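Local atomic coordinates of trans-isoprenyl diphosphate synthase (Caulobacter crescentus, PDB entry 3OYR), a protein that probably makes all-trans-octaprenyl diphosphate, a precursor of quinone side chains, by adding isopentenyl units to farnesyl diphosphate in a metal-dependent reaction. Residues Ala93-Phe96 with Ile97-Ala100; Arg139-Glu142 with Leu143-Glu146; Ser149-Ala152 with Leu153-Ala157; Gly208-Val211 with Ala212-Glu215. All coordinates share one frame; numbering follows the deposited sequence.

Contact 1 of 4, residues Ala93-Phe96 with Ile97-Ala100; sequences AVEF and IHTA. With DMA (dimethylallyl diphosphate), chain D.
The imidazole of H98 works through its edge, where the carboxylate of E95 and the bound dimethylallyl diphosphate both meet it. E95 OE2 stands in the ring plane, 3.5 Å from H98 CD2, while the carboxylate is turned 61° from that plane. The contact illustrates i, i+3 and i, i+4 pairing on a buried α-helix, here helix 87-109 of the all-helical isoprenoid synthase fold, which farther along bears the calcium ligands D105 and D109. With CG trans to the main-chain nitrogen (chi1 170°), H98 runs alongside E95 in the same direction and brings NE2 to the ligand. H98 NE2 donates to O1B of the diphosphate at 2.8 Å, with an N-H...O angle of 158°, and H98 CE1 lies 3.3 Å from the ester oxygen O1. K66, R69 and R115 also bind this ligand, a basic setting consistent with the isopentenyl diphosphate site of related synthases. Replacing H98 with alanine would probably leave O1B without this donor and open a gap between the diphosphate and the carboxylate of E95. One turn beyond E95, T99 crosses it at about a right angle and returns its hydroxyl to the helix backbone. E95 O is therefore gripped twice, by T99 N at 2.8 Å and by T99 OG1 at 2.6 Å, the two donors coming from opposite faces of the carbonyl plane and the hydroxyl standing well above it. R67 and R115 form long, weak ion pairs with E95 OE2. A water closes the remaining link, donating to E95 OE2 at 2.6 Å and to T99 OG1 at 2.8 Å.

Contact 2 of 4, residues Arg139-Glu142 with Leu143-Glu146; sequences RAFE and LMVE
F141 and M144 lie side by side and point the same way, and the methionine ends by folding its methyl group onto the phenyl face. M144 CE is 3.5 Å from the centroid of the F141 ring and only 11° off the ring normal, so all six ring carbons share the contact in a centred CH-pi interaction. A bend at the thioether (chi3 -69°) turns CE over the ring, while SD stays higher above the same face, 5.3 Å from the centroid. The sulfur is thus a distant partner and the methyl the real one. Beside this pair V145 leans back toward the preceding turn: its CG2 is 3.2 Å from F141 O, and the same carbonyl accepts V145 N at 2.9 Å in the ordinary helical bond.

The other side of the helix carries charge. R139 NH2 and E142 OE2 make a weak salt bridge at 3.4 Å, secondary for both: R139 NE is held by the carbonyl of R45, and E142 OE2 pairs with R161 of the second subunit. E146, a turn further on, forms salt bridges with K89 and R45. Two helices pack on M144: 150-173 through L153 and L156, and 87-109 through A93. The F141 ring also meets F141 of the second subunit, with planes at about 40°. Helix 126-147 therefore presents an i, i+3 Met-aromatic pair whose phenylalanine lies at the subunit interface of this all-α isoprenoid synthase dimer while its methionine packs inside its own chain, with the charged pairs, one of them to the second subunit, on the other side of the helix.

Contact 3 of 4, residues Ser149-Ala152 with Leu153-Ala157; sequences SMKA and LEILA
M150 and L153 form a local i, i+3 apolar contact in the first turns of helix 150-173, just after the short connection from helix 126-147 and against the second subunit. The methionine starts by pointing away from the later turn, but its chain bends twice and swings the methyl back. M150 CE thereby settles 3.6 Å from L153 CB and 3.9 Å from L153 CD1, coming obliquely alongside the base of the leucine and one of its branches. Across the dimer the same two residues meet their own copies, M150 against M150 and L153 against L153 of the second subunit.

The turn begins with a serine N-cap. S149 OG accepts from A152 N at 3.2 Å, with an N-H...O angle of 158°, which gives an amide of the first turn a side-chain acceptor. The carbonyl of S149 is used as well, by L153 N at 3.0 Å, so this one residue holds the start of the helix through both its side chain and its main chain.

On another flank K151 reaches forward to E154. A kink at its second torsion (chi2 68°) followed by an extended tail carries the lysine obliquely across the glutamate side chain, and K151 CD passes 3.6 Å from E154 OE1. The salt bridge itself, K151 NZ to E154 OE1 at 3.4 Å, is weak. I155 faces helix 181-206, touching A198, E201 and V205. Its own CG1 lies 3.3 Å from K151 O, close to the carbonyl oxygen that also accepts I155 N.

Contact 4 of 4, residues Gly208-Val211 with Ala212-Glu215; sequences GVDV and AKSE
From an extended approach at V209 and D210 the chain turns into helix at V211, and the first helical bonds run from A212-E215 back to these residues. D210 occupies the N-cap position; its carbonyl takes S214 N in a weak bond of 3.4 Å, whereas V211 O receives E215 N at a firmer 2.8 Å.

The side-chain contact is gathered round K213. Its chain is stretched out beyond CG and passes V209 at about a right angle, with K213 CD resting 3.8 Å from V209 CG1 and K213 CB 3.9 Å from V209 CG2. Both valine branches therefore bear on the aliphatic stem. D210, the next residue, crosses the same stem obliquely. Its carboxylate lies against methylene groups: OD2 is 3.5 Å from K213 CG, and OD1 is 3.7 Å from K213 CD. The ammonium stays beyond salt-bridge range, K213 NZ being 4.5 Å from D210 OD1, although some electrostatic attraction is likely. A serine here would probably leave V209 CG1 without the methylene packed on it and the D210 carboxylate without its nearby positive charge.

Around this surface turn, M323 and F324 also touch K213, and S214 packs on A204 and V205 of helix 181-206. This is the N-terminal start of a helix after a short interhelical loop, with D210 in the N-cap position, here opening helix 211-238, which farther along supplies the calcium ligand D232.

In chain order the four contacts stand in series; each is local, spanning about a turn, so none encloses another and none crosses. Contact 1 lies on helix 87-109, contact 2 on helix 126-147 and contact 3 at the start of helix 150-173. These three meet as one packed cluster: A93 and F96 abut A140, M144 and L143, V94 reaches L156, and M144 in turn packs on L156. Contacts 2 and 3 also face the second subunit, while contact 1 reaches the ligand pocket. Contact 4, joining the loop after helix 181-206 to helix 211-238, stands apart, its nearest atoms about 6 Å from contact 3, but helix 181-206 bridges the two by touching both I155 and S214.

Contact 1 of 4, residues Ala93-Phe96 with Ile97-Ala100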
ATOM      1  N   ALA B  93      -1.534  12.377   5.832  1.00 25.51           N
ATOM      2  CA  ALA B  93      -1.904  11.114   5.136  1.00 26.35           C
ATOM      3  C   ALA B  93      -1.457  11.122   3.673  1.00 28.79           C
ATOM      4  O   ALA B  93      -0.902  10.116   3.159  1.00 24.07           O
ATOM      5  CB  ALA B  93      -3.408  10.873   5.219  1.00 25.65           C
ATOM      6  N   VAL B  94      -1.650  12.273   3.020  1.00 23.91           N
ATOM      7  CA  VAL B  94      -1.255  12.451   1.607  1.00 23.02           C
ATOM      8  C   VAL B  94       0.251  12.243   1.425  1.00 24.81           C
ATOM      9  O   VAL B  94       0.701  11.522   0.497  1.00 26.97           O
ATOM     10  CB  VAL B  94      -1.712  13.859   1.118  1.00 31.89           C
ATOM     11  CG1 VAL B  94      -1.020  14.268  -0.141  1.00 29.45           C
ATOM     12  CG2 VAL B  94      -3.190  13.872   0.918  1.00 25.89           C
ATOM     13  N   GLU B  95       1.042  12.839   2.322  1.00 24.98           N
ATOM     14  CA  GLU B  95       2.506  12.660   2.253  1.00 25.47           C
ATOM     15  C   GLU B  95       2.930  11.230   2.503  1.00 24.09           C
ATOM     16  O   GLU B  95       3.887  10.758   1.874  1.00 30.63           O
ATOM     17  CB  GLU B  95       3.264  13.622   3.192  1.00 23.87           C
ATOM     18  CG  GLU B  95       4.805  13.688   2.966  1.00 31.80           C
ATOM     19  CD  GLU B  95       5.231  14.153   1.561  1.00 29.63           C
ATOM     20  OE1 GLU B  95       4.438  14.754   0.815  1.00 32.46           O
ATOM     21  OE2 GLU B  95       6.394  13.937   1.196  1.00 29.70           O
ATOM     22  N   PHE B  96       2.271  10.555   3.442  1.00 23.83           N
ATOM     23  CA  PHE B  96       2.512   9.128   3.654  1.00 24.33           C
ATOM     24  C   PHE B  96       2.179   8.312   2.425  1.00 28.12           C
ATOM     25  O   PHE B  96       2.964   7.441   2.035  1.00 26.47           O
ATOM     26  CB  PHE B  96       1.725   8.567   4.846  1.00 27.01           C
ATOM     27  CG  PHE B  96       2.367   8.852   6.192  1.00 33.15           C
ATOM     28  CD1 PHE B  96       3.750   8.967   6.322  1.00 38.84           C
ATOM     29  CD2 PHE B  96       1.586   8.989   7.323  1.00 50.46           C
ATOM     30  CE1 PHE B  96       4.342   9.239   7.566  1.00 37.80           C
ATOM     31  CE2 PHE B  96       2.164   9.258   8.563  1.00 51.17           C
ATOM     32  CZ  PHE B  96       3.543   9.380   8.687  1.00 36.52           C
ATOM     33  N   ILE B  97       1.039   8.605   1.795  1.00 21.00           N
ATOM     34  CA  ILE B  97       0.693   7.889   0.561  1.00 23.97           C
ATOM     35  C   ILE B  97       1.769   8.114  -0.495  1.00 25.83           C
ATOM     36  O   ILE B  97       2.272   7.152  -1.083  1.00 28.03           O
ATOM     37  CB  ILE B  97      -0.735   8.208   0.019  1.00 28.63           C
ATOM     38  CG1 ILE B  97      -1.785   7.497   0.882  1.00 21.11           C
ATOM     39  CG2 ILE B  97      -0.879   7.720  -1.444  1.00 22.64           C
ATOM     40  CD1 ILE B  97      -3.191   8.174   0.857  1.00 29.07           C
ATOM     41  N   HIS B  98       2.169   9.370  -0.672  1.00 26.21           N
ATOM     42  CA  HIS B  98       3.241   9.713  -1.595  1.00 27.28           C
ATOM     43  C   HIS B  98       4.548   8.959  -1.255  1.00 24.02           C
ATOM     44  O   HIS B  98       5.154   8.326  -2.131  1.00 28.77           O
ATOM     45  CB  HIS B  98       3.427  11.233  -1.623  1.00 25.43           C
ATOM     46  CG  HIS B  98       4.652  11.695  -2.352  1.00 25.15           C
ATOM     47  ND1 HIS B  98       4.872  11.427  -3.686  1.00 26.04           N
ATOM     48  CD2 HIS B  98       5.693  12.461  -1.947  1.00 31.76           C
ATOM     49  CE1 HIS B  98       6.013  11.977  -4.064  1.00 33.52           C
ATOM     50  NE2 HIS B  98       6.532  12.611  -3.028  1.00 31.77           N
ATOM     51  N   THR B  99       4.927   8.974   0.023  1.00 25.47           N
ATOM     52  CA  THR B  99       6.155   8.332   0.495  1.00 26.18           C
ATOM     53  C   THR B  99       6.151   6.848   0.219  1.00 23.74           C
ATOM     54  O   THR B  99       7.144   6.296  -0.242  1.00 25.95           O
ATOM     55  CB  THR B  99       6.403   8.582   2.024  1.00 23.85           C
ATOM     56  OG1 THR B  99       6.376   9.994   2.288  1.00 26.23           O
ATOM     57  CG2 THR B  99       7.752   8.014   2.437  1.00 31.59           C
ATOM     58  N   ALA B 100       5.019   6.210   0.503  1.00 26.95           N
ATOM     59  CA  ALA B 100       4.838   4.793   0.220  1.00 26.28           C
ATOM     60  C   ALA B 100       4.964   4.454  -1.268  1.00 27.49           C
ATOM     61  O   ALA B 100       5.561   3.421  -1.630  1.00 26.43           O
ATOM     62  CB  ALA B 100       3.490   4.342   0.729  1.00 25.51           C
TER
HETATM   63  C1  DMA D 336       8.398  12.222  -7.208  1.00 34.07           C
HETATM   64  O1  DMA D 336       7.693  13.312  -6.598  1.00 31.76           O
HETATM   65  C2  DMA D 336       7.178  11.560  -7.743  1.00 40.81           C
HETATM   66  C3  DMA D 336       6.734  11.781  -8.983  1.00 44.64           C
HETATM   67  C4  DMA D 336       7.491  12.606  -9.990  1.00 35.88           C
HETATM   68  C5  DMA D 336       5.438  11.132  -9.357  1.00 37.87           C
HETATM   69  PA  DMA D 336       8.303  14.737  -6.184  1.00 35.52           P
HETATM   70  O1A DMA D 336       7.227  15.642  -5.619  1.00 24.76           O
HETATM   71  O2A DMA D 336       9.072  15.278  -7.356  1.00 32.14           O
HETATM   72  O3A DMA D 336       9.309  14.188  -5.037  1.00 29.24           O
HETATM   73  PB  DMA D 336       9.693  14.836  -3.597  1.00 31.19           P
HETATM   74  O1B DMA D 336       8.556  14.478  -2.660  1.00 35.06           O
HETATM   75  O2B DMA D 336      10.943  14.015  -3.365  1.00 34.15           O
HETATM   76  O3B DMA D 336       9.899  16.319  -3.755  1.00 33.39           O
HETATM   77  O   HOH W   1       8.112  12.184   2.125  1.00 34.16           O

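Contact 2 of 4, residues Arg139-Glu142 with Leu143-Glu146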
ATOM      1  N   ARG B 139      -0.938   3.677   7.892  1.00 24.28           N
ATOM      2  CA  ARG B 139      -0.871   4.869   8.738  1.00 26.77           C
ATOM      3  C   ARG B 139      -1.630   6.048   8.146  1.00 27.73           C
ATOM      4  O   ARG B 139      -2.354   6.737   8.869  1.00 26.95           O
ATOM      5  CB  ARG B 139       0.583   5.293   9.005  1.00 27.79           C
ATOM      6  CG  ARG B 139       1.281   4.526  10.120  1.00 39.14           C
ATOM      7  CD  ARG B 139       0.508   4.541  11.456  1.00 37.19           C
ATOM      8  NE  ARG B 139       1.417   4.833  12.558  1.00 43.41           N
ATOM      9  CZ  ARG B 139       1.072   4.889  13.841  1.00 44.45           C
ATOM     10  NH1 ARG B 139       1.991   5.172  14.754  1.00 55.97           N
ATOM     11  NH2 ARG B 139      -0.175   4.663  14.214  1.00 47.57           N
ATOM     12  N   ALA B 140      -1.467   6.270   6.836  1.00 23.34           N
ATOM     13  CA  ALA B 140      -2.241   7.281   6.142  1.00 26.69           C
ATOM     14  C   ALA B 140      -3.764   7.115   6.364  1.00 24.01           C
ATOM     15  O   ALA B 140      -4.465   8.086   6.687  1.00 26.35           O
ATOM     16  CB  ALA B 140      -1.873   7.294   4.662  1.00 19.55           C
ATOM     17  N   PHE B 141      -4.279   5.888   6.244  1.00 28.70           N
ATOM     18  CA  PHE B 141      -5.733   5.653   6.455  1.00 22.32           C
ATOM     19  C   PHE B 141      -6.220   5.747   7.873  1.00 26.34           C
ATOM     20  O   PHE B 141      -7.334   6.258   8.130  1.00 26.22           O
ATOM     21  CB  PHE B 141      -6.182   4.349   5.798  1.00 32.63           C
ATOM     22  CG  PHE B 141      -6.366   4.491   4.326  1.00 34.17           C
ATOM     23  CD1 PHE B 141      -5.268   4.483   3.477  1.00 37.96           C
ATOM     24  CD2 PHE B 141      -7.632   4.687   3.790  1.00 42.57           C
ATOM     25  CE1 PHE B 141      -5.423   4.651   2.113  1.00 55.25           C
ATOM     26  CE2 PHE B 141      -7.804   4.844   2.410  1.00 54.04           C
ATOM     27  CZ  PHE B 141      -6.689   4.826   1.575  1.00 55.86           C
ATOM     28  N   GLU B 142      -5.380   5.308   8.800  1.00 23.27           N
ATOM     29  CA  GLU B 142      -5.605   5.568  10.210  1.00 25.59           C
ATOM     30  C   GLU B 142      -5.777   7.065  10.486  1.00 27.68           C
ATOM     31  O   GLU B 142      -6.712   7.459  11.189  1.00 25.94           O
ATOM     32  CB  GLU B 142      -4.463   4.984  11.047  1.00 27.39           C
ATOM     33  CG  GLU B 142      -4.581   3.485  11.251  1.00 28.11           C
ATOM     34  CD  GLU B 142      -3.726   2.999  12.418  1.00 39.76           C
ATOM     35  OE1 GLU B 142      -4.293   2.537  13.440  1.00 46.82           O
ATOM     36  OE2 GLU B 142      -2.491   3.095  12.320  1.00 43.04           O
ATOM     37  N   LEU B 143      -4.907   7.894   9.905  1.00 28.97           N
ATOM     38  CA  LEU B 143      -4.998   9.353  10.049  1.00 28.57           C
ATOM     39  C   LEU B 143      -6.305   9.914   9.511  1.00 25.42           C
ATOM     40  O   LEU B 143      -6.988  10.736  10.143  1.00 30.17           O
ATOM     41  CB  LEU B 143      -3.827  10.028   9.311  1.00 30.32           C
ATOM     42  CG  LEU B 143      -2.574  10.167  10.148  1.00 36.73           C
ATOM     43  CD1 LEU B 143      -1.383  10.425   9.240  1.00 31.88           C
ATOM     44  CD2 LEU B 143      -2.790  11.297  11.192  1.00 26.32           C
ATOM     45  N   MET B 144      -6.661   9.453   8.328  1.00 28.38           N
ATOM     46  CA  MET B 144      -7.894   9.887   7.697  1.00 30.01           C
ATOM     47  C   MET B 144      -9.113   9.515   8.481  1.00 31.60           C
ATOM     48  O   MET B 144     -10.012  10.327   8.613  1.00 32.54           O
ATOM     49  CB  MET B 144      -7.968   9.348   6.297  1.00 31.25           C
ATOM     50  CG  MET B 144      -6.947  10.050   5.461  1.00 48.03           C
ATOM     51  SD  MET B 144      -7.199   9.841   3.732  1.00 50.79           S
ATOM     52  CE  MET B 144      -6.814   8.103   3.547  1.00 12.26           C
ATOM     53  N   VAL B 145      -9.113   8.306   9.037  1.00 30.99           N
ATOM     54  CA  VAL B 145     -10.175   7.863   9.937  1.00 34.15           C
ATOM     55  C   VAL B 145     -10.390   8.846  11.099  1.00 40.43           C
ATOM     56  O   VAL B 145     -11.540   9.190  11.438  1.00 37.70           O
ATOM     57  CB  VAL B 145      -9.901   6.420  10.459  1.00 33.55           C
ATOM     58  CG1 VAL B 145     -10.779   6.110  11.627  1.00 28.41           C
ATOM     59  CG2 VAL B 145     -10.123   5.369   9.334  1.00 24.51           C
ATOM     60  N   GLU B 146      -9.287   9.317  11.690  1.00 37.05           N
ATOM     61  CA  GLU B 146      -9.353  10.286  12.796  1.00 33.62           C
ATOM     62  C   GLU B 146     -10.088  11.582  12.460  1.00 34.31           C
ATOM     63  O   GLU B 146     -10.722  12.175  13.335  1.00 39.04           O
ATOM     64  CB  GLU B 146      -7.960  10.633  13.308  1.00 33.54           C
ATOM     65  CG  GLU B 146      -7.293   9.557  14.151  1.00 40.94           C
ATOM     66  CD  GLU B 146      -5.805   9.817  14.374  1.00 47.20           C
ATOM     67  OE1 GLU B 146      -5.037   8.840  14.338  1.00 60.20           O
ATOM     68  OE2 GLU B 146      -5.406  10.986  14.589  1.00 47.55           O
TER

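Contact 3 of 4, residues Ser149-Ala152 with Leu153-Ala157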
ATOM      1  N   SER B 149     -13.892  12.338   8.177  1.00 26.35           N
ATOM      2  CA  SER B 149     -14.427  12.779   6.911  1.00 28.68           C
ATOM      3  C   SER B 149     -14.460  11.625   5.942  1.00 25.80           C
ATOM      4  O   SER B 149     -13.436  11.226   5.356  1.00 25.20           O
ATOM      5  CB  SER B 149     -13.657  13.963   6.338  1.00 29.69           C
ATOM      6  OG  SER B 149     -14.187  14.256   5.054  1.00 39.80           O
ATOM      7  N   MET B 150     -15.653  11.069   5.801  1.00 30.24           N
ATOM      8  CA  MET B 150     -15.836   9.922   4.924  1.00 33.04           C
ATOM      9  C   MET B 150     -15.591  10.267   3.458  1.00 25.58           C
ATOM     10  O   MET B 150     -15.044   9.459   2.695  1.00 26.86           O
ATOM     11  CB  MET B 150     -17.197   9.245   5.160  1.00 33.80           C
ATOM     12  CG  MET B 150     -17.355   7.926   4.401  1.00 35.38           C
ATOM     13  SD  MET B 150     -16.350   6.488   4.899  1.00 25.17           S
ATOM     14  CE  MET B 150     -14.875   7.074   5.636  1.00 44.81           C
ATOM     15  N   LYS B 151     -15.951  11.491   3.085  1.00 25.11           N
ATOM     16  CA  LYS B 151     -15.714  11.972   1.728  1.00 30.93           C
ATOM     17  C   LYS B 151     -14.212  12.106   1.464  1.00 28.82           C
ATOM     18  O   LYS B 151     -13.716  11.647   0.425  1.00 23.27           O
ATOM     19  CB  LYS B 151     -16.476  13.294   1.479  1.00 34.99           C
ATOM     20  CG  LYS B 151     -16.320  13.868   0.071  1.00 47.84           C
ATOM     21  CD  LYS B 151     -16.997  13.028  -1.016  1.00 45.27           C
ATOM     22  CE  LYS B 151     -16.916  13.748  -2.370  1.00 56.86           C
ATOM     23  NZ  LYS B 151     -17.757  13.132  -3.439  1.00 60.55           N
ATOM     24  N   ALA B 152     -13.461  12.663   2.416  1.00 25.61           N
ATOM     25  CA  ALA B 152     -12.030  12.809   2.176  1.00 30.33           C
ATOM     26  C   ALA B 152     -11.373  11.439   2.093  1.00 28.39           C
ATOM     27  O   ALA B 152     -10.444  11.233   1.314  1.00 28.89           O
ATOM     28  CB  ALA B 152     -11.379  13.667   3.252  1.00 38.12           C
ATOM     29  N   LEU B 153     -11.860  10.497   2.894  1.00 30.12           N
ATOM     30  CA  LEU B 153     -11.354   9.130   2.836  1.00 31.28           C
ATOM     31  C   LEU B 153     -11.646   8.419   1.505  1.00 28.27           C
ATOM     32  O   LEU B 153     -10.795   7.723   0.967  1.00 26.13           O
ATOM     33  CB  LEU B 153     -11.887   8.314   4.010  1.00 32.14           C
ATOM     34  CG  LEU B 153     -10.873   7.299   4.526  1.00 45.54           C
ATOM     35  CD1 LEU B 153     -11.024   7.124   6.012  1.00 48.78           C
ATOM     36  CD2 LEU B 153     -11.046   5.959   3.833  1.00 48.79           C
ATOM     37  N   GLU B 154     -12.837   8.610   0.961  1.00 23.93           N
ATOM     38  CA  GLU B 154     -13.180   8.047  -0.362  1.00 28.52           C
ATOM     39  C   GLU B 154     -12.290   8.631  -1.461  1.00 23.32           C
ATOM     40  O   GLU B 154     -11.834   7.911  -2.354  1.00 29.84           O
ATOM     41  CB  GLU B 154     -14.659   8.310  -0.670  1.00 26.59           C
ATOM     42  CG  GLU B 154     -15.080   8.213  -2.128  1.00 36.88           C
ATOM     43  CD  GLU B 154     -16.228   9.153  -2.392  1.00 60.61           C
ATOM     44  OE1 GLU B 154     -15.996  10.224  -2.997  1.00 71.50           O
ATOM     45  OE2 GLU B 154     -17.355   8.847  -1.941  1.00 49.59           O
ATOM     46  N   ILE B 155     -12.023   9.929  -1.357  1.00 23.75           N
ATOM     47  CA  ILE B 155     -11.208  10.630  -2.328  1.00 25.37           C
ATOM     48  C   ILE B 155      -9.795  10.053  -2.357  1.00 24.35           C
ATOM     49  O   ILE B 155      -9.259   9.789  -3.423  1.00 28.51           O
ATOM     50  CB  ILE B 155     -11.161  12.150  -2.029  1.00 31.39           C
ATOM     51  CG1 ILE B 155     -12.483  12.839  -2.408  1.00 28.59           C
ATOM     52  CG2 ILE B 155     -10.050  12.828  -2.795  1.00 23.98           C
ATOM     53  CD1 ILE B 155     -12.554  14.288  -1.816  1.00 21.42           C
ATOM     54  N   LEU B 156      -9.199   9.834  -1.192  1.00 22.24           N
ATOM     55  CA  LEU B 156      -7.816   9.307  -1.166  1.00 21.46           C
ATOM     56  C   LEU B 156      -7.690   7.812  -1.379  1.00 21.79           C
ATOM     57  O   LEU B 156      -6.645   7.332  -1.872  1.00 31.77           O
ATOM     58  CB  LEU B 156      -7.078   9.756   0.115  1.00 19.35           C
ATOM     59  CG  LEU B 156      -6.729  11.242  -0.080  1.00 33.75           C
ATOM     60  CD1 LEU B 156      -6.699  12.000   1.218  1.00 38.25           C
ATOM     61  CD2 LEU B 156      -5.415  11.379  -0.812  1.00 41.79           C
ATOM     62  N   ALA B 157      -8.702   7.054  -0.955  1.00 22.52           N
ATOM     63  CA  ALA B 157      -8.778   5.612  -1.278  1.00 25.22           C
ATOM     64  C   ALA B 157      -8.807   5.402  -2.800  1.00 26.56           C
ATOM     65  O   ALA B 157      -8.026   4.600  -3.363  1.00 27.63           O
ATOM     66  CB  ALA B 157      -9.999   4.968  -0.636  1.00 24.17           C
TER

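Contact 4 of 4, residues Gly208-Val211 with Ala212-Glu215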
ATOM      1  N   GLY B 208     -15.659  21.876   4.447  1.00 58.69           N
ATOM      2  CA  GLY B 208     -17.109  21.726   4.500  1.00 56.91           C
ATOM      3  C   GLY B 208     -17.820  22.582   3.470  1.00 63.51           C
ATOM      4  O   GLY B 208     -18.891  23.137   3.739  1.00 67.01           O
ATOM      5  N   VAL B 209     -17.235  22.683   2.281  1.00 63.38           N
ATOM      6  CA  VAL B 209     -17.758  23.607   1.273  1.00 61.20           C
ATOM      7  C   VAL B 209     -18.680  22.974   0.249  1.00 62.67           C
ATOM      8  O   VAL B 209     -18.979  21.774   0.290  1.00 62.88           O
ATOM      9  CB  VAL B 209     -16.647  24.409   0.538  1.00 59.78           C
ATOM     10  CG1 VAL B 209     -16.074  25.472   1.452  1.00 62.93           C
ATOM     11  CG2 VAL B 209     -15.564  23.490  -0.033  1.00 42.90           C
ATOM     12  N   ASP B 210     -19.135  23.821  -0.665  1.00 57.44           N
ATOM     13  CA  ASP B 210     -19.959  23.393  -1.763  1.00 57.10           C
ATOM     14  C   ASP B 210     -19.108  22.618  -2.758  1.00 53.96           C
ATOM     15  O   ASP B 210     -17.870  22.714  -2.771  1.00 47.75           O
ATOM     16  CB  ASP B 210     -20.611  24.603  -2.432  1.00 63.71           C
ATOM     17  CG  ASP B 210     -19.684  25.786  -2.493  1.00 68.98           C
ATOM     18  OD1 ASP B 210     -19.319  26.311  -1.414  1.00 63.64           O
ATOM     19  OD2 ASP B 210     -19.309  26.178  -3.614  1.00 80.09           O
ATOM     20  N   VAL B 211     -19.795  21.848  -3.590  1.00 50.38           N
ATOM     21  CA  VAL B 211     -19.152  20.976  -4.551  1.00 49.76           C
ATOM     22  C   VAL B 211     -18.431  21.768  -5.644  1.00 43.05           C
ATOM     23  O   VAL B 211     -17.430  21.305  -6.180  1.00 41.51           O
ATOM     24  CB  VAL B 211     -20.144  19.922  -5.120  1.00 54.34           C
ATOM     25  CG1 VAL B 211     -20.635  19.004  -3.996  1.00 54.52           C
ATOM     26  CG2 VAL B 211     -21.331  20.583  -5.818  1.00 58.99           C
ATOM     27  N   ALA B 212     -18.907  22.975  -5.923  1.00 36.39           N
ATOM     28  CA  ALA B 212     -18.294  23.829  -6.930  1.00 40.44           C
ATOM     29  C   ALA B 212     -16.852  24.171  -6.552  1.00 36.97           C
ATOM     30  O   ALA B 212     -15.949  24.058  -7.385  1.00 41.09           O
ATOM     31  CB  ALA B 212     -19.138  25.093  -7.160  1.00 37.79           C
ATOM     32  N   LYS B 213     -16.630  24.530  -5.290  1.00 35.66           N
ATOM     33  CA  LYS B 213     -15.291  24.823  -4.801  1.00 34.23           C
ATOM     34  C   LYS B 213     -14.372  23.599  -4.791  1.00 33.79           C
ATOM     35  O   LYS B 213     -13.207  23.688  -5.215  1.00 34.01           O
ATOM     36  CB  LYS B 213     -15.348  25.413  -3.394  1.00 44.11           C
ATOM     37  CG  LYS B 213     -15.911  26.804  -3.300  1.00 46.86           C
ATOM     38  CD  LYS B 213     -15.770  27.302  -1.872  1.00 50.11           C
ATOM     39  CE  LYS B 213     -16.053  28.796  -1.745  1.00 56.10           C
ATOM     40  NZ  LYS B 213     -16.011  29.206  -0.305  1.00 63.91           N
ATOM     41  N   SER B 214     -14.873  22.456  -4.314  1.00 32.80           N
ATOM     42  CA  SER B 214     -14.035  21.251  -4.275  1.00 29.83           C
ATOM     43  C   SER B 214     -13.713  20.735  -5.671  1.00 26.71           C
ATOM     44  O   SER B 214     -12.596  20.283  -5.928  1.00 27.82           O
ATOM     45  CB  SER B 214     -14.625  20.158  -3.366  1.00 34.45           C
ATOM     46  OG  SER B 214     -15.987  19.877  -3.673  1.00 39.21           O
ATOM     47  N   GLU B 215     -14.677  20.869  -6.581  1.00 25.44           N
ATOM     48  CA  GLU B 215     -14.490  20.492  -7.975  1.00 36.13           C
ATOM     49  C   GLU B 215     -13.471  21.402  -8.644  1.00 31.90           C
ATOM     50  O   GLU B 215     -12.603  20.918  -9.370  1.00 29.52           O
ATOM     51  CB  GLU B 215     -15.816  20.468  -8.769  1.00 36.76           C
ATOM     52  CG  GLU B 215     -16.716  19.218  -8.555  1.00 43.20           C
ATOM     53  CD  GLU B 215     -16.009  17.853  -8.752  1.00 59.17           C
ATOM     54  OE1 GLU B 215     -15.162  17.686  -9.662  1.00 55.35           O
ATOM     55  OE2 GLU B 215     -16.328  16.921  -7.987  1.00 62.94           O
TER